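Long-range contacts in tartronic semialdehyde reductase (Salmonella typhimurium, PDB 1YB4), which catalyses the NAD(P)H-dependent reduction of tartronate semialdehyde (2-hydroxy-3-oxopropanoate) to (R)-glycerate, and the reverse oxidation: residues P67-V72 against S96-I101; Q28-T33 against G45-E50. One frame throughout, in Å; residues are numbered along the deposited sequence.

Contact 1. Residues P67-V72 against S96-I101; sequences PDTPQV and SSISPI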
loop_
_atom_site.group_PDB
_atom_site.type_symbol
_atom_site.label_atom_id
_atom_site.label_comp_id
_atom_site.label_asym_id
_atom_site.label_seq_id
_atom_site.Cartn_x
_atom_site.Cartn_y
_atom_site.Cartn_z
ATOM N N PRO A 67 6.542 -10.261 -28.528
ATOM C CA PRO A 67 6.508 -10.107 -27.061
ATOM C C PRO A 67 6.423 -8.740 -26.346
ATOM O O PRO A 67 5.476 -8.486 -25.610
ATOM C CB PRO A 67 7.745 -10.890 -26.610
ATOM C CG PRO A 67 7.813 -11.990 -27.619
ATOM C CD PRO A 67 7.591 -11.229 -28.908
ATOM N N ASP A 68 7.411 -7.875 -26.532
ATOM C CA ASP A 68 7.428 -6.580 -25.843
ATOM C C ASP A 68 7.469 -5.356 -26.764
ATOM O O ASP A 68 7.608 -5.477 -27.979
ATOM C CB ASP A 68 8.632 -6.538 -24.903
ATOM C CG ASP A 68 9.938 -6.818 -25.631
ATOM O OD1 ASP A 68 10.340 -5.980 -26.469
ATOM O OD2 ASP A 68 10.550 -7.881 -25.380
ATOM N N THR A 69 7.363 -4.173 -26.164
ATOM C CA THR A 69 7.374 -2.919 -26.907
ATOM C C THR A 69 8.594 -2.743 -27.820
ATOM O O THR A 69 8.459 -2.385 -28.982
ATOM C CB THR A 69 7.313 -1.723 -25.945
ATOM O OG1 THR A 69 6.181 -1.867 -25.084
ATOM C CG2 THR A 69 7.201 -0.406 -26.718
ATOM N N PRO A 70 9.805 -2.978 -27.299
ATOM C CA PRO A 70 10.998 -2.816 -28.137
ATOM C C PRO A 70 11.067 -3.714 -29.373
ATOM O O PRO A 70 11.539 -3.272 -30.426
ATOM C CB PRO A 70 12.137 -3.063 -27.155
ATOM C CG PRO A 70 11.585 -2.467 -25.900
ATOM C CD PRO A 70 10.183 -3.056 -25.880
ATOM N N GLN A 71 10.611 -4.963 -29.244
ATOM C CA GLN A 71 10.600 -5.902 -30.370
ATOM C C GLN A 71 9.572 -5.494 -31.424
ATOM O O GLN A 71 9.688 -5.871 -32.595
ATOM C CB GLN A 71 10.271 -7.308 -29.913
ATOM C CG GLN A 71 11.398 -8.032 -29.239
ATOM C CD GLN A 71 10.997 -9.442 -28.888
ATOM O OE1 GLN A 71 10.720 -10.261 -29.771
ATOM N NE2 GLN A 71 10.935 -9.733 -27.593
ATOM N N VAL A 72 8.553 -4.749 -31.006
ATOM C CA VAL A 72 7.554 -4.271 -31.951
ATOM C C VAL A 72 8.166 -3.072 -32.677
ATOM O O VAL A 72 7.843 -2.805 -33.836
ATOM C CB VAL A 72 6.247 -3.824 -31.252
ATOM C CG1 VAL A 72 5.507 -2.798 -32.109
ATOM C CG2 VAL A 72 5.354 -5.010 -31.039
ATOM N N SER A 96 0.161 -7.084 -30.386
ATOM C CA SER A 96 0.963 -7.319 -29.191
ATOM C C SER A 96 0.437 -6.403 -28.096
ATOM O O SER A 96 -0.271 -5.435 -28.378
ATOM C CB SER A 96 2.431 -6.944 -29.422
ATOM O OG SER A 96 2.966 -7.492 -30.610
ATOM N N SER A 97 0.772 -6.712 -26.849
ATOM C CA SER A 97 0.383 -5.852 -25.737
ATOM C C SER A 97 1.659 -5.107 -25.369
ATOM O O SER A 97 2.555 -5.654 -24.718
ATOM C CB SER A 97 -0.116 -6.663 -24.536
ATOM O OG SER A 97 -1.368 -7.247 -24.810
ATOM N N ILE A 98 1.750 -3.866 -25.821
ATOM C CA ILE A 98 2.926 -3.061 -25.548
ATOM C C ILE A 98 2.514 -1.728 -24.944
ATOM O O ILE A 98 1.354 -1.531 -24.576
ATOM C CB ILE A 98 3.750 -2.807 -26.843
ATOM C CG1 ILE A 98 3.045 -1.786 -27.737
ATOM C CG2 ILE A 98 3.907 -4.108 -27.611
ATOM C CD1 ILE A 98 3.773 -1.517 -29.057
ATOM N N SER A 99 3.472 -0.814 -24.877
ATOM C CA SER A 99 3.261 0.492 -24.295
ATOM C C SER A 99 2.332 1.411 -25.056
ATOM O O SER A 99 2.522 1.654 -26.244
ATOM C CB SER A 99 4.599 1.192 -24.104
ATOM O OG SER A 99 4.399 2.573 -23.869
ATOM N N PRO A 100 1.317 1.947 -24.365
ATOM C CA PRO A 100 0.332 2.864 -24.948
ATOM C C PRO A 100 0.978 4.129 -25.523
ATOM O O PRO A 100 0.683 4.519 -26.650
ATOM C CB PRO A 100 -0.597 3.159 -23.770
ATOM C CG PRO A 100 -0.553 1.856 -22.992
ATOM C CD PRO A 100 0.917 1.549 -23.000
ATOM N N ILE A 101 1.867 4.751 -24.745
ATOM C CA ILE A 101 2.577 5.961 -25.171
ATOM C C ILE A 101 3.451 5.685 -26.411
ATOM O O ILE A 101 3.527 6.510 -27.333
ATOM C CB ILE A 101 3.500 6.516 -24.041
ATOM C CG1 ILE A 101 2.676 6.892 -22.806
ATOM C CG2 ILE A 101 4.257 7.730 -24.536
ATOM C CD1 ILE A 101 2.090 5.708 -22.068
#
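T69 and I98 form the centre of a mixed contact, one hydrogen bond beside apolar packing, between two loops that each leave the C-terminal end of a parallel strand and turn into a helix in the NAD-binding domain. In the single hydrogen bond, the backbone N of S99 donates to T69 OG1 over 2.9 Å, with 152° at the hydrogen. The hydroxyl is placed for this by chi1 of -54°, which sets OG1 anti to the carbonyl carbon and leaves the methyl CG2 near S99 CB. The same oxygen sits close to I98 CB, at 3.1 Å, and the two side chains cross at about a right angle.

Apolar packing continues one helical turn along, where V72 CG1 approaches I98 CD1 at 3.7 Å. The other branch of V72, CG2, packs against S96 OG at 3.5 Å; that hydroxyl is itself tied to D94 and to the carbonyl of V66. These are strand-loop-helix junctions of a Rossmann-type fold, and each helix starts with a side-chain N-cap. D68 OD1 accepts from Q71 N at 3.0 Å, nearly along its C-O axis, while Q71 NE2 reaches D68 OD2 from above the carboxylate plane. S99 OG caps the next helix through the backbone N of E102. Within the same loop, S97 OG is hydrogen-bonded to NZ of K172, the predicted active-site lysine.

Contact 2. Residues Q28-T33 against G45-E50; sequences QLHVTT and GAVNVE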
loop_
_atom_site.group_PDB
_atom_site.type_symbol
_atom_site.label_atom_id
_atom_site.label_comp_id
_atom_site.label_asym_id
_atom_site.label_seq_id
_atom_site.Cartn_x
_atom_site.Cartn_y
_atom_site.Cartn_z
ATOM N N GLN A 28 -3.921 -16.176 -47.998
ATOM C CA GLN A 28 -2.553 -16.558 -48.289
ATOM C C GLN A 28 -1.690 -15.682 -47.406
ATOM O O GLN A 28 -1.726 -14.454 -47.503
ATOM C CB GLN A 28 -2.211 -16.321 -49.762
ATOM C CG GLN A 28 -1.170 -17.299 -50.292
ATOM C CD GLN A 28 -1.701 -18.733 -50.392
ATOM O OE1 GLN A 28 -2.181 -19.316 -49.408
ATOM N NE2 GLN A 28 -1.611 -19.308 -51.589
ATOM N N LEU A 29 -0.923 -16.320 -46.537
ATOM C CA LEU A 29 -0.075 -15.603 -45.613
ATOM C C LEU A 29 1.409 -15.786 -45.814
ATOM O O LEU A 29 1.897 -16.893 -46.044
ATOM C CB LEU A 29 -0.402 -16.012 -44.181
ATOM C CG LEU A 29 -1.499 -15.275 -43.419
ATOM C CD1 LEU A 29 -2.798 -15.239 -44.208
ATOM C CD2 LEU A 29 -1.687 -15.975 -42.087
ATOM N N HIS A 30 2.127 -14.677 -45.717
ATOM C CA HIS A 30 3.566 -14.709 -45.810
ATOM C C HIS A 30 3.952 -14.439 -44.364
ATOM O O HIS A 30 3.784 -13.330 -43.859
ATOM C CB HIS A 30 4.061 -13.617 -46.753
ATOM C CG HIS A 30 3.967 -13.987 -48.202
ATOM N ND1 HIS A 30 4.909 -14.772 -48.828
ATOM C CD2 HIS A 30 3.058 -13.655 -49.152
ATOM C CE1 HIS A 30 4.587 -14.905 -50.104
ATOM N NE2 HIS A 30 3.470 -14.237 -50.326
ATOM N N VAL A 31 4.431 -15.481 -43.694
ATOM C CA VAL A 31 4.795 -15.393 -42.290
ATOM C C VAL A 31 6.292 -15.330 -42.054
ATOM O O VAL A 31 7.082 -15.459 -42.984
ATOM C CB VAL A 31 4.240 -16.597 -41.515
ATOM C CG1 VAL A 31 2.771 -16.801 -41.872
ATOM C CG2 VAL A 31 5.049 -17.837 -41.827
ATOM N N THR A 32 6.663 -15.141 -40.790
ATOM C CA THR A 32 8.061 -15.057 -40.371
ATOM C C THR A 32 8.139 -14.997 -38.850
ATOM O O THR A 32 7.211 -14.532 -38.196
ATOM C CB THR A 32 8.748 -13.792 -40.920
ATOM O OG1 THR A 32 10.155 -13.884 -40.689
ATOM C CG2 THR A 32 8.232 -12.551 -40.210
ATOM N N THR A 33 9.250 -15.467 -38.292
ATOM C CA THR A 33 9.471 -15.464 -36.844
ATOM C C THR A 33 10.842 -16.081 -36.605
ATOM O O THR A 33 11.428 -16.657 -37.528
ATOM C CB THR A 33 8.374 -16.275 -36.082
ATOM O OG1 THR A 33 8.669 -16.292 -34.680
ATOM C CG2 THR A 33 8.295 -17.702 -36.591
ATOM N N GLY A 45 -0.598 -23.198 -46.704
ATOM C CA GLY A 45 -0.465 -22.063 -47.604
ATOM C C GLY A 45 0.562 -21.021 -47.206
ATOM O O GLY A 45 1.169 -20.363 -48.058
ATOM N N ALA A 46 0.753 -20.859 -45.906
ATOM C CA ALA A 46 1.702 -19.890 -45.404
ATOM C C ALA A 46 3.074 -20.126 -46.016
ATOM O O ALA A 46 3.556 -21.257 -46.099
ATOM C CB ALA A 46 1.779 -19.972 -43.877
ATOM N N VAL A 47 3.684 -19.033 -46.455
ATOM C CA VAL A 47 5.008 -19.053 -47.053
ATOM C C VAL A 47 5.969 -18.463 -46.036
ATOM O O VAL A 47 5.977 -17.249 -45.830
ATOM C CB VAL A 47 5.057 -18.180 -48.322
ATOM C CG1 VAL A 47 6.411 -18.307 -48.979
ATOM C CG2 VAL A 47 3.947 -18.575 -49.279
ATOM N N ASN A 48 6.774 -19.314 -45.401
ATOM C CA ASN A 48 7.723 -18.853 -44.386
ATOM C C ASN A 48 8.891 -18.069 -44.993
ATOM O O ASN A 48 10.038 -18.512 -44.934
ATOM C CB ASN A 48 8.272 -20.049 -43.599
ATOM C CG ASN A 48 9.196 -19.634 -42.466
ATOM O OD1 ASN A 48 9.843 -20.473 -41.847
ATOM N ND2 ASN A 48 9.257 -18.339 -42.189
ATOM N N VAL A 49 8.601 -16.901 -45.562
ATOM C CA VAL A 49 9.641 -16.088 -46.163
ATOM C C VAL A 49 10.677 -15.840 -45.069
ATOM O O VAL A 49 10.416 -15.216 -44.033
ATOM C CB VAL A 49 9.064 -14.774 -46.740
ATOM C CG1 VAL A 49 7.708 -15.069 -47.389
ATOM C CG2 VAL A 49 8.934 -13.712 -45.680
ATOM N N GLU A 50 11.872 -16.357 -45.319
ATOM C CA GLU A 50 12.984 -16.281 -44.371
ATOM C C GLU A 50 13.090 -15.067 -43.431
ATOM O O GLU A 50 13.625 -15.217 -42.337
ATOM C CB GLU A 50 14.304 -16.484 -45.112
ATOM C CG GLU A 50 14.848 -17.938 -45.054
ATOM C CD GLU A 50 14.081 -18.928 -45.943
ATOM O OE1 GLU A 50 14.312 -18.938 -47.171
ATOM O OE2 GLU A 50 13.239 -19.694 -45.425
HETATM O O HOH W 1 10.862 -17.211 -40.543
#
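One carbonyl oxygen, V47 O, is gripped from opposite faces of its plane: V31 N reaches it from across the contact at 3.2 Å, and V49 N from its own segment at 2.7 Å. The latter bond closes an inverse gamma turn centred on N48. The bond from V31 N is bent, 137° at the hydrogen, and comes in well above the carbonyl plane. By contrast V47 N donates to L29 O at 2.8 Å, nearly straight and almost in line with the C=O, and A46 CA makes a CA-H...O contact with L29 O at 3.1 Å.

The H30 side chain lies alongside V47, the two pointing the same way, with ND1 3.4 Å from V47 CB. V49 crosses the histidine at about a right angle; its CG1, set anti to the carbonyl carbon by chi1 of -39°, meets the ring edge at ND1, 3.2 Å away. V31 CG1 packs on A46 CB. Farther along, a water accepts from both N48 ND2 and T33 N and so bridges the two segments.

G45, at positive phi, is the C-prime residue of a Schellman motif ending the preceding helix, from which the 45-50 loop runs beside strand 28-31. That strand bonds through H30 to strand 5-8 on its other flank; F58 stacks on the H30 ring, and V55 of helix 52-57 touches T32 and V49.

In the fold
Both contacts belong to the Rossmann-type NAD-binding domain, and they follow one another along the chain, contact 2 closing before contact 1 opens. Their centres are about 22 Å apart and their nearest atoms about 8 Å, with no touch between them. Contact 2 lies along 28-31, one of the two outermost strands of the sheet within the chain, its centre about 23 Å from the chain centre; the centre of contact 1 is about 10 Å from it, and its 96-101 loop adjoins the predicted catalytic K172 of helix 167-195. A GxGxxG-like sequence, G10 to G15, probably the dinucleotide-binding turn, has P67 of contact 1 and T32 of contact 2 near it, though neither side chain touches it.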